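Local coordinates for catechol 1,2 dioxygenase (Acinetobacter radioresistens, PDB 2XSU), which catalyses the intradiol cleavage of catechol by O2 to cis,cis-muconate at a ferric iron, in the beta-ketoadipate pathway of aromatic breakdown, at the 1,2-diacyl-sn-glycero-3-phosphoinositol site and the interface of chains A and B. Numbering follows the deposited sequence. Chains: chain A/B, Catechol 1,2 dioxygenase.

Contact 1: the 1,2-diacyl-sn-glycero-3-phosphoinositol site. Residues chain A 43, 56-57, 59-61, 63-64, 73, 76-77, 80, 82, 211-212, 215; chain B 32, 35-36, 39-40, 43, 61. With PIE (1,2-diacyl-sn-glycero-3-phosphoinositol), chain C.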
loop_
_atom_site.group_PDB
_atom_site.type_symbol
_atom_site.label_atom_id
_atom_site.label_comp_id
_atom_site.label_asym_id
_atom_site.label_seq_id
_atom_site.Cartn_x
_atom_site.Cartn_y
_atom_site.Cartn_z
ATOM N N LEU A 43 -5.076 13.062 3.773
ATOM C CA LEU A 43 -3.749 12.634 4.246
ATOM C C LEU A 43 -2.923 13.853 4.636
ATOM O O LEU A 43 -2.320 13.876 5.704
ATOM C CB LEU A 43 -3.031 11.786 3.203
ATOM C CG LEU A 43 -1.600 11.399 3.604
ATOM C CD1 LEU A 43 -1.516 10.532 4.875
ATOM C CD2 LEU A 43 -0.990 10.651 2.433
ATOM N N GLU A 56 8.401 9.390 9.640
ATOM C CA GLU A 56 7.159 8.644 9.914
ATOM C C GLU A 56 6.388 8.295 8.629
ATOM O O GLU A 56 5.924 7.171 8.450
ATOM C CB GLU A 56 6.268 9.434 10.875
ATOM C CG GLU A 56 6.903 9.518 12.257
ATOM C CD GLU A 56 6.131 10.381 13.223
ATOM O OE1 GLU A 56 5.705 11.495 12.857
ATOM O OE2 GLU A 56 5.958 9.948 14.385
ATOM N N VAL A 57 6.287 9.248 7.704
ATOM C CA VAL A 57 5.637 8.983 6.435
ATOM C C VAL A 57 6.365 7.873 5.672
ATOM O O VAL A 57 5.743 6.927 5.182
ATOM C CB VAL A 57 5.548 10.270 5.570
ATOM C CG1 VAL A 57 5.008 9.976 4.179
ATOM C CG2 VAL A 57 4.670 11.311 6.262
ATOM N N LYS A 59 8.253 5.528 6.897
ATOM C CA LYS A 59 8.019 4.251 7.585
ATOM C C LYS A 59 6.656 3.673 7.212
ATOM O O LYS A 59 6.526 2.453 7.019
ATOM C CB LYS A 59 8.184 4.394 9.103
ATOM C CG LYS A 59 9.667 4.452 9.478
ATOM C CD LYS A 59 9.941 4.654 10.966
ATOM C CE LYS A 59 11.474 4.683 11.237
ATOM N NZ LYS A 59 12.114 6.043 11.152
ATOM N N GLY A 60 5.642 4.531 7.117
ATOM C CA GLY A 60 4.295 4.066 6.718
ATOM C C GLY A 60 4.281 3.503 5.295
ATOM O O GLY A 60 3.685 2.458 5.032
ATOM N N LEU A 61 4.931 4.201 4.358
ATOM C CA LEU A 61 4.999 3.727 2.966
ATOM C C LEU A 61 5.822 2.436 2.834
ATOM O O LEU A 61 5.474 1.536 2.055
ATOM C CB LEU A 61 5.537 4.831 2.049
ATOM C CG LEU A 61 4.593 5.990 1.803
ATOM C CD1 LEU A 61 5.293 6.937 0.843
ATOM C CD2 LEU A 61 3.246 5.538 1.205
ATOM N N TYR A 63 6.105 0.191 5.228
ATOM C CA TYR A 63 5.182 -0.825 5.765
ATOM C C TYR A 63 4.180 -1.281 4.699
ATOM O O TYR A 63 4.021 -2.507 4.494
ATOM C CB TYR A 63 4.427 -0.296 6.989
ATOM C CG TYR A 63 3.422 -1.315 7.493
ATOM C CD1 TYR A 63 3.836 -2.392 8.277
ATOM C CD2 TYR A 63 2.071 -1.207 7.152
ATOM C CE1 TYR A 63 2.920 -3.375 8.702
ATOM C CE2 TYR A 63 1.149 -2.176 7.561
ATOM C CZ TYR A 63 1.594 -3.252 8.336
ATOM O OH TYR A 63 0.666 -4.193 8.735
ATOM N N LEU A 64 3.528 -0.324 4.023
ATOM C CA LEU A 64 2.554 -0.679 2.973
ATOM C C LEU A 64 3.196 -1.454 1.834
ATOM O O LEU A 64 2.592 -2.412 1.334
ATOM C CB LEU A 64 1.781 0.538 2.457
ATOM C CG LEU A 64 0.850 1.139 3.530
ATOM C CD1 LEU A 64 0.200 2.387 3.001
ATOM C CD2 LEU A 64 -0.243 0.140 4.016
ATOM N N LEU A 73 -2.413 -7.253 2.432
ATOM C CA LEU A 73 -3.292 -6.084 2.558
ATOM C C LEU A 73 -4.761 -6.483 2.748
ATOM O O LEU A 73 -5.515 -5.749 3.384
ATOM C CB LEU A 73 -3.111 -5.051 1.424
ATOM C CG LEU A 73 -1.810 -4.237 1.548
ATOM C CD1 LEU A 73 -1.654 -3.325 0.314
ATOM C CD2 LEU A 73 -1.767 -3.415 2.879
ATOM N N LEU A 76 -4.927 -7.305 6.385
ATOM C CA LEU A 76 -4.914 -6.063 7.151
ATOM C C LEU A 76 -6.268 -5.363 7.102
ATOM O O LEU A 76 -6.700 -4.793 8.107
ATOM C CB LEU A 76 -3.827 -5.126 6.594
ATOM C CG LEU A 76 -3.647 -3.824 7.416
ATOM C CD1 LEU A 76 -3.173 -4.137 8.825
ATOM C CD2 LEU A 76 -2.633 -2.963 6.689
ATOM N N ALA A 77 -6.928 -5.408 5.935
ATOM C CA ALA A 77 -8.291 -4.858 5.824
ATOM C C ALA A 77 -9.244 -5.540 6.803
ATOM O O ALA A 77 -10.120 -4.885 7.417
ATOM C CB ALA A 77 -8.798 -4.965 4.382
ATOM N N LEU A 80 -8.008 -4.431 10.694
ATOM C CA LEU A 80 -8.272 -3.055 11.117
ATOM C C LEU A 80 -9.774 -2.794 11.198
ATOM O O LEU A 80 -10.197 -1.764 11.718
ATOM C CB LEU A 80 -7.591 -2.050 10.172
ATOM C CG LEU A 80 -6.054 -2.158 10.152
ATOM C CD1 LEU A 80 -5.520 -1.079 9.224
ATOM C CD2 LEU A 80 -5.403 -2.037 11.532
ATOM N N LEU A 82 -11.815 -2.570 8.466
ATOM C CA LEU A 82 -12.352 -2.019 7.227
ATOM C C LEU A 82 -13.276 -3.010 6.512
ATOM O O LEU A 82 -14.318 -2.619 5.982
ATOM C CB LEU A 82 -11.188 -1.604 6.303
ATOM C CG LEU A 82 -11.501 -1.223 4.858
ATOM C CD1 LEU A 82 -12.378 0.026 4.802
ATOM C CD2 LEU A 82 -10.174 -0.973 4.096
ATOM N N ALA A 211 2.827 -7.811 12.786
ATOM C CA ALA A 211 3.750 -6.776 13.243
ATOM C C ALA A 211 3.007 -5.521 13.687
ATOM O O ALA A 211 3.330 -4.920 14.724
ATOM C CB ALA A 211 4.770 -6.446 12.142
ATOM N N LEU A 212 2.018 -5.092 12.901
ATOM C CA LEU A 212 1.287 -3.898 13.244
ATOM C C LEU A 212 0.348 -4.175 14.438
ATOM O O LEU A 212 0.273 -3.369 15.379
ATOM C CB LEU A 212 0.527 -3.361 12.019
ATOM C CG LEU A 212 -0.365 -2.148 12.297
ATOM C CD1 LEU A 212 0.416 -0.934 12.848
ATOM C CD2 LEU A 212 -1.037 -1.731 10.985
ATOM N N LYS A 215 2.129 -3.743 17.676
ATOM C CA LYS A 215 2.267 -2.339 18.075
ATOM C C LYS A 215 0.978 -1.773 18.681
ATOM O O LYS A 215 1.024 -0.855 19.510
ATOM C CB LYS A 215 2.702 -1.485 16.883
ATOM C CG LYS A 215 4.068 -1.854 16.307
ATOM C CD LYS A 215 5.196 -1.390 17.225
ATOM C CE LYS A 215 6.562 -1.775 16.672
ATOM N NZ LYS A 215 7.669 -1.131 17.432
ATOM N N ILE B 32 1.898 5.031 17.113
ATOM C CA ILE B 32 1.323 4.197 16.039
ATOM C C ILE B 32 -0.193 4.084 16.255
ATOM O O ILE B 32 -0.974 4.237 15.307
ATOM C CB ILE B 32 2.022 2.833 15.934
ATOM C CG1 ILE B 32 3.457 3.016 15.410
ATOM C CG2 ILE B 32 1.254 1.901 14.992
ATOM C CD1 ILE B 32 4.319 1.777 15.452
ATOM N N VAL B 35 -1.866 7.426 15.138
ATOM C CA VAL B 35 -1.890 7.608 13.688
ATOM C C VAL B 35 -2.895 6.653 13.007
ATOM O O VAL B 35 -3.703 7.097 12.172
ATOM C CB VAL B 35 -0.460 7.481 13.058
ATOM C CG1 VAL B 35 -0.548 7.486 11.499
ATOM C CG2 VAL B 35 0.487 8.557 13.604
ATOM N N VAL B 36 -2.901 5.384 13.410
ATOM C CA VAL B 36 -3.854 4.415 12.859
ATOM C C VAL B 36 -5.313 4.829 13.109
ATOM O O VAL B 36 -6.153 4.798 12.186
ATOM C CB VAL B 36 -3.548 2.994 13.393
ATOM C CG1 VAL B 36 -4.706 2.026 13.091
ATOM C CG2 VAL B 36 -2.188 2.522 12.827
ATOM N N LEU B 39 -6.116 7.868 10.778
ATOM C CA LEU B 39 -6.212 7.553 9.350
ATOM C C LEU B 39 -7.395 6.647 9.043
ATOM O O LEU B 39 -8.039 6.831 8.010
ATOM C CB LEU B 39 -4.909 6.954 8.798
ATOM C CG LEU B 39 -3.706 7.904 8.863
ATOM C CD1 LEU B 39 -2.472 7.152 8.376
ATOM C CD2 LEU B 39 -3.934 9.203 8.068
ATOM N N LEU B 40 -7.689 5.692 9.930
ATOM C CA LEU B 40 -8.841 4.812 9.690
ATOM C C LEU B 40 -10.152 5.572 9.797
ATOM O O LEU B 40 -11.046 5.386 8.984
ATOM C CB LEU B 40 -8.864 3.647 10.677
ATOM C CG LEU B 40 -8.003 2.447 10.321
ATOM C CD1 LEU B 40 -7.901 1.525 11.553
ATOM C CD2 LEU B 40 -8.684 1.720 9.128
ATOM N N LEU B 43 -10.489 7.515 6.642
ATOM C CA LEU B 43 -10.829 6.639 5.508
ATOM C C LEU B 43 -12.311 6.286 5.557
ATOM O O LEU B 43 -13.003 6.380 4.548
ATOM C CB LEU B 43 -9.960 5.388 5.489
ATOM C CG LEU B 43 -10.343 4.389 4.387
ATOM C CD1 LEU B 43 -10.189 4.942 2.957
ATOM C CD2 LEU B 43 -9.462 3.166 4.560
ATOM N N LEU B 61 -7.146 -1.273 -2.876
ATOM C CA LEU B 61 -6.196 -2.144 -2.165
ATOM C C LEU B 61 -5.380 -3.020 -3.129
ATOM O O LEU B 61 -4.180 -3.248 -2.921
ATOM C CB LEU B 61 -6.927 -2.994 -1.119
ATOM C CG LEU B 61 -7.429 -2.240 0.095
ATOM C CD1 LEU B 61 -8.073 -3.262 1.017
ATOM C CD2 LEU B 61 -6.301 -1.499 0.840
HETATM P P PIE C . 7.326 -3.137 12.060
HETATM O O11 PIE C . 8.461 -2.463 12.674
HETATM O O12 PIE C . 5.926 -2.212 12.099
HETATM O O13 PIE C . 6.997 -4.438 13.169
HETATM O O14 PIE C . 7.487 -3.908 10.822
HETATM C C1 PIE C . 7.769 -1.491 13.648
HETATM C C2 PIE C . 7.724 -0.214 12.781
HETATM C C3 PIE C . 6.239 0.157 12.677
HETATM O O31 PIE C . 5.876 0.728 11.403
HETATM O O32 PIE C . 3.939 -0.367 11.093
HETATM C C31 PIE C . 4.523 0.706 11.226
HETATM C C32 PIE C . 3.742 2.019 11.187
HETATM C C33 PIE C . 3.045 2.198 9.840
HETATM C C34 PIE C . 1.560 1.847 9.930
HETATM C C35 PIE C . 0.733 2.814 9.085
HETATM C C36 PIE C . -0.378 2.089 8.331
HETATM C C37 PIE C . -1.706 2.241 9.071
HETATM C C38 PIE C . -2.880 2.171 8.098
HETATM C C39 PIE C . -3.952 2.925 8.567
HETATM C C40 PIE C . -4.961 3.413 7.736
HETATM C C41 PIE C . -4.988 3.179 6.367
HETATM C C42 PIE C . -6.078 2.162 6.006
HETATM O O21 PIE C . 8.563 0.911 13.272
HETATM O O22 PIE C . 8.281 0.795 15.525
HETATM C C21 PIE C . 8.280 1.476 14.499
HETATM C C22 PIE C . 8.035 2.989 14.655
HETATM C C23 PIE C . 7.316 3.722 13.521
HETATM C C24 PIE C . 7.191 5.219 13.841
HETATM C C25 PIE C . 5.728 5.671 13.864
HETATM C C26 PIE C . 5.146 5.689 12.451
HETATM C C27 PIE C . 3.722 6.234 12.443
HETATM C C28 PIE C . 2.973 5.793 11.184
HETATM C C29 PIE C . 3.076 6.850 10.085
HETATM C C47 PIE C . 2.134 6.555 8.918
HETATM C C48 PIE C . 2.298 7.622 7.837
HETATM C C49 PIE C . 1.063 7.700 6.938
HETATM C C50 PIE C . 1.436 7.887 5.463
HETATM C C51 PIE C . 1.425 6.564 4.679
HETATM C "C1'" PIE C . 9.608 -6.661 9.580
HETATM C "C2'" PIE C . 10.911 -5.926 9.470
HETATM C "C3'" PIE C . 11.049 -4.997 10.690
HETATM C "C4'" PIE C . 9.907 -4.072 10.801
HETATM C "C5'" PIE C . 8.572 -4.826 10.850
HETATM C "C6'" PIE C . 8.420 -5.706 9.581
HETATM O "O1'" PIE C . 9.422 -7.491 8.421
HETATM O "O2'" PIE C . 12.023 -6.805 9.454
HETATM O "O3'" PIE C . 12.275 -4.258 10.618
HETATM O "O4'" PIE C . 9.861 -2.665 10.696
HETATM O "O6'" PIE C . 7.204 -6.458 9.674
HETATM C C52 PIE C . 0.100 5.790 4.793
HETATM C C53 PIE C . -0.946 6.296 3.800
HETATM C C54 PIE C . -0.541 5.999 2.353
HETATM C C55 PIE C . -1.743 5.525 1.531
HETATM C C43 PIE C . -5.525 0.730 5.929
HETATM C C44 PIE C . -5.985 0.002 4.666
HETATM C C45 PIE C . -6.497 -1.396 5.010
HETATM C C46 PIE C . -5.618 -2.460 4.368
HETATM O O HOH W 1 5.865 -5.100 15.772
#

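Contact 2: the interface of chains A and B. Residues chain A 68-69, 71, 73, 308; chain B 61, 64-66, 69.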
loop_
_atom_site.group_PDB
_atom_site.type_symbol
_atom_site.label_atom_id
_atom_site.label_comp_id
_atom_site.label_asym_id
_atom_site.label_seq_id
_atom_site.Cartn_x
_atom_site.Cartn_y
_atom_site.Cartn_z
ATOM N N GLY A 68 2.150 -5.332 0.860
ATOM C CA GLY A 68 1.793 -5.746 -0.490
ATOM C C GLY A 68 2.680 -6.862 -1.016
ATOM O O GLY A 68 2.205 -7.798 -1.658
ATOM N N GLN A 69 3.979 -6.767 -0.736
ATOM C CA GLN A 69 4.887 -7.837 -1.155
ATOM C C GLN A 69 4.581 -9.177 -0.484
ATOM O O GLN A 69 4.764 -10.228 -1.109
ATOM C CB GLN A 69 6.345 -7.419 -0.966
ATOM C CG GLN A 69 6.724 -6.314 -1.958
ATOM C CD GLN A 69 8.130 -5.772 -1.734
ATOM O OE1 GLN A 69 8.870 -6.278 -0.902
ATOM N NE2 GLN A 69 8.510 -4.747 -2.502
ATOM N N ASN A 71 1.544 -10.070 0.298
ATOM C CA ASN A 71 0.135 -10.297 -0.059
ATOM C C ASN A 71 -0.763 -10.289 1.163
ATOM O O ASN A 71 -1.651 -11.149 1.289
ATOM C CB ASN A 71 -0.016 -11.609 -0.836
ATOM C CG ASN A 71 0.520 -11.509 -2.254
ATOM O OD1 ASN A 71 1.531 -12.144 -2.594
ATOM N ND2 ASN A 71 -0.167 -10.734 -3.096
ATOM N N LEU A 73 -2.413 -7.253 2.432
ATOM C CA LEU A 73 -3.292 -6.084 2.558
ATOM C C LEU A 73 -4.761 -6.483 2.748
ATOM O O LEU A 73 -5.515 -5.749 3.384
ATOM C CB LEU A 73 -3.111 -5.051 1.424
ATOM C CG LEU A 73 -1.810 -4.237 1.548
ATOM C CD1 LEU A 73 -1.654 -3.325 0.314
ATOM C CD2 LEU A 73 -1.767 -3.415 2.879
ATOM N N ARG A 308 -10.535 -8.974 -6.863
ATOM C CA ARG A 308 -9.525 -9.878 -7.421
ATOM C C ARG A 308 -9.401 -11.113 -6.534
ATOM O O ARG A 308 -9.226 -11.007 -5.307
ATOM C CB ARG A 308 -8.165 -9.187 -7.582
ATOM C CG ARG A 308 -7.147 -10.049 -8.364
ATOM C CD ARG A 308 -5.979 -9.212 -8.845
ATOM N NE ARG A 308 -5.191 -8.704 -7.740
ATOM C CZ ARG A 308 -4.275 -7.739 -7.867
ATOM N NH1 ARG A 308 -4.065 -7.164 -9.047
ATOM N NH2 ARG A 308 -3.612 -7.330 -6.801
ATOM N N LEU B 61 -7.146 -1.273 -2.876
ATOM C CA LEU B 61 -6.196 -2.144 -2.165
ATOM C C LEU B 61 -5.380 -3.020 -3.129
ATOM O O LEU B 61 -4.180 -3.248 -2.921
ATOM C CB LEU B 61 -6.927 -2.994 -1.119
ATOM C CG LEU B 61 -7.429 -2.240 0.095
ATOM C CD1 LEU B 61 -8.073 -3.262 1.017
ATOM C CD2 LEU B 61 -6.301 -1.499 0.840
ATOM N N LEU B 64 -2.737 -0.722 -4.552
ATOM C CA LEU B 64 -1.639 -0.531 -3.585
ATOM C C LEU B 64 -0.760 -1.766 -3.463
ATOM O O LEU B 64 0.468 -1.633 -3.381
ATOM C CB LEU B 64 -2.140 -0.063 -2.217
ATOM C CG LEU B 64 -2.739 1.358 -2.266
ATOM C CD1 LEU B 64 -3.307 1.720 -0.922
ATOM C CD2 LEU B 64 -1.707 2.438 -2.711
ATOM N N THR B 65 -1.377 -2.957 -3.474
ATOM C CA THR B 65 -0.621 -4.217 -3.481
ATOM C C THR B 65 0.312 -4.293 -4.714
ATOM O O THR B 65 1.525 -4.566 -4.582
ATOM C CB THR B 65 -1.583 -5.425 -3.499
ATOM O OG1 THR B 65 -2.326 -5.453 -2.261
ATOM C CG2 THR B 65 -0.803 -6.738 -3.652
ATOM N N ASP B 66 -0.239 -4.015 -5.889
ATOM C CA ASP B 66 0.538 -4.059 -7.150
ATOM C C ASP B 66 1.682 -3.041 -7.142
ATOM O O ASP B 66 2.796 -3.363 -7.583
ATOM C CB ASP B 66 -0.351 -3.788 -8.358
ATOM C CG ASP B 66 -1.357 -4.904 -8.616
ATOM O OD1 ASP B 66 -1.238 -5.969 -7.987
ATOM O OD2 ASP B 66 -2.259 -4.664 -9.445
ATOM N N GLN B 69 4.420 -4.335 -4.883
ATOM C CA GLN B 69 5.140 -5.419 -5.554
ATOM C C GLN B 69 6.083 -4.920 -6.651
ATOM O O GLN B 69 7.145 -5.516 -6.860
ATOM C CB GLN B 69 4.170 -6.482 -6.069
ATOM C CG GLN B 69 3.529 -7.240 -4.903
ATOM C CD GLN B 69 2.461 -8.229 -5.353
ATOM O OE1 GLN B 69 2.255 -8.428 -6.542
ATOM N NE2 GLN B 69 1.792 -8.872 -4.392
HETATM O O HOH W 2 -1.886 -7.649 -0.465
#

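Contact 3: the interface of chains A and B. Residues chain A 23-25, 27-29, 33; chain B 214-217.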
loop_
_atom_site.group_PDB
_atom_site.type_symbol
_atom_site.label_atom_id
_atom_site.label_comp_id
_atom_site.label_asym_id
_atom_site.label_seq_id
_atom_site.Cartn_x
_atom_site.Cartn_y
_atom_site.Cartn_z
ATOM N N THR A 23 -2.862 19.940 -13.685
ATOM C CA THR A 23 -1.932 19.242 -14.571
ATOM C C THR A 23 -2.574 18.263 -15.569
ATOM O O THR A 23 -1.878 17.742 -16.455
ATOM C CB THR A 23 -0.919 18.457 -13.732
ATOM O OG1 THR A 23 -1.656 17.690 -12.783
ATOM C CG2 THR A 23 0.040 19.419 -12.988
ATOM N N ALA A 24 -3.879 18.014 -15.432
ATOM C CA ALA A 24 -4.596 17.084 -16.324
ATOM C C ALA A 24 -4.708 17.647 -17.745
ATOM O O ALA A 24 -5.013 18.842 -17.938
ATOM C CB ALA A 24 -5.997 16.787 -15.760
ATOM N N LYS A 25 -4.435 16.789 -18.723
ATOM C CA LYS A 25 -4.653 17.124 -20.143
ATOM C C LYS A 25 -5.367 15.946 -20.838
ATOM O O LYS A 25 -4.945 14.801 -20.721
ATOM C CB LYS A 25 -3.318 17.489 -20.809
ATOM C CG LYS A 25 -2.719 18.814 -20.304
ATOM C CD LYS A 25 -1.398 19.188 -20.981
ATOM C CE LYS A 25 -0.637 20.227 -20.140
ATOM N NZ LYS A 25 0.311 21.065 -20.945
ATOM N N PRO A 27 -8.803 13.350 -21.664
ATOM C CA PRO A 27 -9.685 12.512 -20.835
ATOM C C PRO A 27 -9.166 12.135 -19.430
ATOM O O PRO A 27 -8.054 11.598 -19.265
ATOM C CB PRO A 27 -9.861 11.232 -21.682
ATOM C CG PRO A 27 -8.767 11.308 -22.776
ATOM C CD PRO A 27 -8.675 12.789 -23.021
ATOM N N VAL A 28 -10.015 12.387 -18.442
ATOM C CA VAL A 28 -9.762 11.999 -17.060
ATOM C C VAL A 28 -10.855 11.018 -16.642
ATOM O O VAL A 28 -12.005 11.158 -17.084
ATOM C CB VAL A 28 -9.785 13.247 -16.157
ATOM C CG1 VAL A 28 -9.710 12.892 -14.679
ATOM C CG2 VAL A 28 -8.638 14.178 -16.528
ATOM N N ASP A 29 -10.506 10.037 -15.798
ATOM C CA ASP A 29 -11.511 9.196 -15.133
ATOM C C ASP A 29 -12.003 10.037 -13.964
ATOM O O ASP A 29 -11.269 10.251 -12.987
ATOM C CB ASP A 29 -10.908 7.870 -14.645
ATOM C CG ASP A 29 -11.950 6.919 -14.063
ATOM O OD1 ASP A 29 -12.580 7.256 -13.050
ATOM O OD2 ASP A 29 -12.136 5.807 -14.614
ATOM N N GLN A 33 -10.274 10.562 -10.210
ATOM C CA GLN A 33 -9.837 11.905 -9.836
ATOM C C GLN A 33 -10.473 12.383 -8.518
ATOM O O GLN A 33 -9.789 12.849 -7.617
ATOM C CB GLN A 33 -10.082 12.892 -10.977
ATOM C CG GLN A 33 -9.517 14.292 -10.697
ATOM C CD GLN A 33 -10.028 15.301 -11.722
ATOM O OE1 GLN A 33 -11.193 15.699 -11.666
ATOM N NE2 GLN A 33 -9.168 15.700 -12.663
ATOM N N ASN B 214 -2.241 8.041 -15.904
ATOM C CA ASN B 214 -3.110 7.990 -17.087
ATOM C C ASN B 214 -4.579 8.261 -16.786
ATOM O O ASN B 214 -5.223 9.016 -17.534
ATOM C CB ASN B 214 -2.950 6.658 -17.837
ATOM C CG ASN B 214 -1.620 6.535 -18.550
ATOM O OD1 ASN B 214 -0.901 7.513 -18.733
ATOM N ND2 ASN B 214 -1.281 5.319 -18.955
ATOM N N LYS B 215 -5.101 7.673 -15.687
ATOM C CA LYS B 215 -6.483 7.912 -15.255
ATOM C C LYS B 215 -6.722 9.367 -14.838
ATOM O O LYS B 215 -7.847 9.874 -14.945
ATOM C CB LYS B 215 -6.852 6.972 -14.106
ATOM C CG LYS B 215 -6.817 5.488 -14.468
ATOM C CD LYS B 215 -8.008 5.107 -15.344
ATOM C CE LYS B 215 -7.968 3.634 -15.731
ATOM N NZ LYS B 215 -9.233 3.199 -16.385
ATOM N N LEU B 216 -5.645 10.040 -14.397
ATOM C CA LEU B 216 -5.662 11.434 -13.990
ATOM C C LEU B 216 -5.385 12.398 -15.157
ATOM O O LEU B 216 -5.396 13.600 -14.969
ATOM C CB LEU B 216 -4.652 11.660 -12.845
ATOM C CG LEU B 216 -4.984 10.900 -11.539
ATOM C CD1 LEU B 216 -3.893 11.173 -10.515
ATOM C CD2 LEU B 216 -6.329 11.358 -10.984
ATOM N N GLY B 217 -5.179 11.843 -16.353
ATOM C CA GLY B 217 -4.839 12.682 -17.520
ATOM C C GLY B 217 -3.478 13.343 -17.434
ATOM O O GLY B 217 -3.234 14.352 -18.104
HETATM O O HOH W 3 -6.650 14.680 -12.684
HETATM O O HOH W 4 -8.283 8.707 -18.431
#

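Contact 1: the 1,2-diacyl-sn-glycero-3-phosphoinositol site
A:Lys215 starts with CG beside its backbone N (chi1 -63°) and then bends at chi2 (-74°), so that the extended rest of the chain carries its ammonium NZ to the lipid's glycerol esters. This is the phospholipid tunnel of an intradiol dioxygenase dimer, lined by helices of both chains. NZ donates a hydrogen bond of 2.8 Å to PIE O22, the carbonyl oxygen of one acyl ester. Along the way, the lysine methylenes cross B:Ile32 obliquely, CG lying 3.7 Å from its CD1. A:Tyr63 has CG anti to the backbone N (chi1 177°); its CD1 comes 3.5 Å from PIE O32, the other ester carbonyl, while A:Leu76 CD2 sits in plane at the ring's edge. A water joins A:Ala211 O to the phosphate oxygen O13.

Beyond the esters the tails part. One starts beside A:Gly60 and runs along helix 30-49 of chain B, past B:Val36 and B:Leu39, whose CB is 3.7 Å from C40; its tip C46 reaches B:Leu61 CD2 at 3.7 Å among A:Leu76 and A:Ala77. The other passes A:Val57 to A:Leu64, where CD1 touches C54 at 3.7 Å. The lipid is poorly ordered, and may have been carried through purification.

Contact 2: the interface of chains A and B
B:Gln69, on the last turn of helix 54-69, leaves its backbone with CG beside the N (chi1 -69°) and runs extended from CB. Its CG lies 3.5 Å from A:Gly68 O, close to the backbone of A:Gln69. At the tip, NE2 gives that same A:Gly68 O a fairly straight hydrogen bond (3.0 Å, 164° at H); the carbonyl lies near the glutamine's amide plane, but the donor stands above the carbonyl's own plane. NE2 also faces A:Asn71 ND2 at 3.0 Å, the two amides nearly perpendicular. As modelled, two donors meet, so the asparagine amide may really be turned over, with its oxygen towards NE2.

One turn back on the same helix, B:Thr65 slides past A:Leu73, the first residue of helix 73-80, in the opposite direction, OG1 lying 3.4 Å from CD1. That hydroxyl donates to B:Leu61 O (3.0 Å) and holds a water that also meets A:Leu73 N. From the C-terminal segment of chain A, A:Arg308, bent at chi3, meets B:Asp66 tip to tip in an end-on salt bridge: NH1 reaches the syn lone pair of OD2 at 3.1 Å, and NH2 reaches OD1 at 3.0 Å from above the carboxylate plane. With its twin, this patch ties helix 54-69 of each chain to its partner and the partner's C-terminal segment in the homodimer.

Contact 3: the interface of chains A and B
Backbone hydrogen bonds carry this part of the dimer interface. A:Asp29 N points at B:Lys215 O (2.8 Å, 165° at H) and lies in the plane of that carbonyl. A:Lys25 N gives a still straighter bond to B:Gly217 O (2.8 Å, 174° at H), approaching from above the carbonyl plane. A:Lys25 O stands 3.2 Å from the same B:Gly217 O, a tight meeting of two acceptors.

Water makes two further bridges. A:Gln33, with CG anti to its backbone N, sends NE2 to a water at 2.7 Å, and this water lies 2.8 Å from B:Leu216 O. Another sits between A:Pro27 O and B:Asn214 O.

As an apolar contact, B:Leu216 lays its CD2 3.7 Å from A:Gln33 CA, against the first turn of helix 30-49. The two methyls of A:Val28 lie beside carbonyl oxygens instead, CG1 by B:Lys215 O and CG2 by B:Leu216 O. Opposite charges approach without touching: A:Asp29 OD2 is 4.3 Å from B:Lys215 NZ, near enough that the carboxylate might steady the ammonium.

In the fold, the loop of chain A joining helices 9-20 and 30-49 docks on the C-terminal end of helix 208-215 in chain B and on the turn that follows it, ahead of strand 221-222.

Contact 1 and contact 2 are neighbours, with C-alpha centres about 13 Å apart and A:Leu73 and B:Leu61 in common, so the inner end of the lipid tunnel borders directly on the protein-protein packing. Helices 54-69 and 73-80 serve both. Contact 3 lies farther off, about 27 Å from contact 1 and 23 Å from contact 2, yet helices 30-49 and 208-215 connect it to the lipid: Lys215 of each chain reaches a lipid ester with its side chain and takes a bond from the partner's loop on its backbone carbonyl. Lipid binding and homodimer assembly thus draw on the same helices, and the two-fold repeats each protein patch.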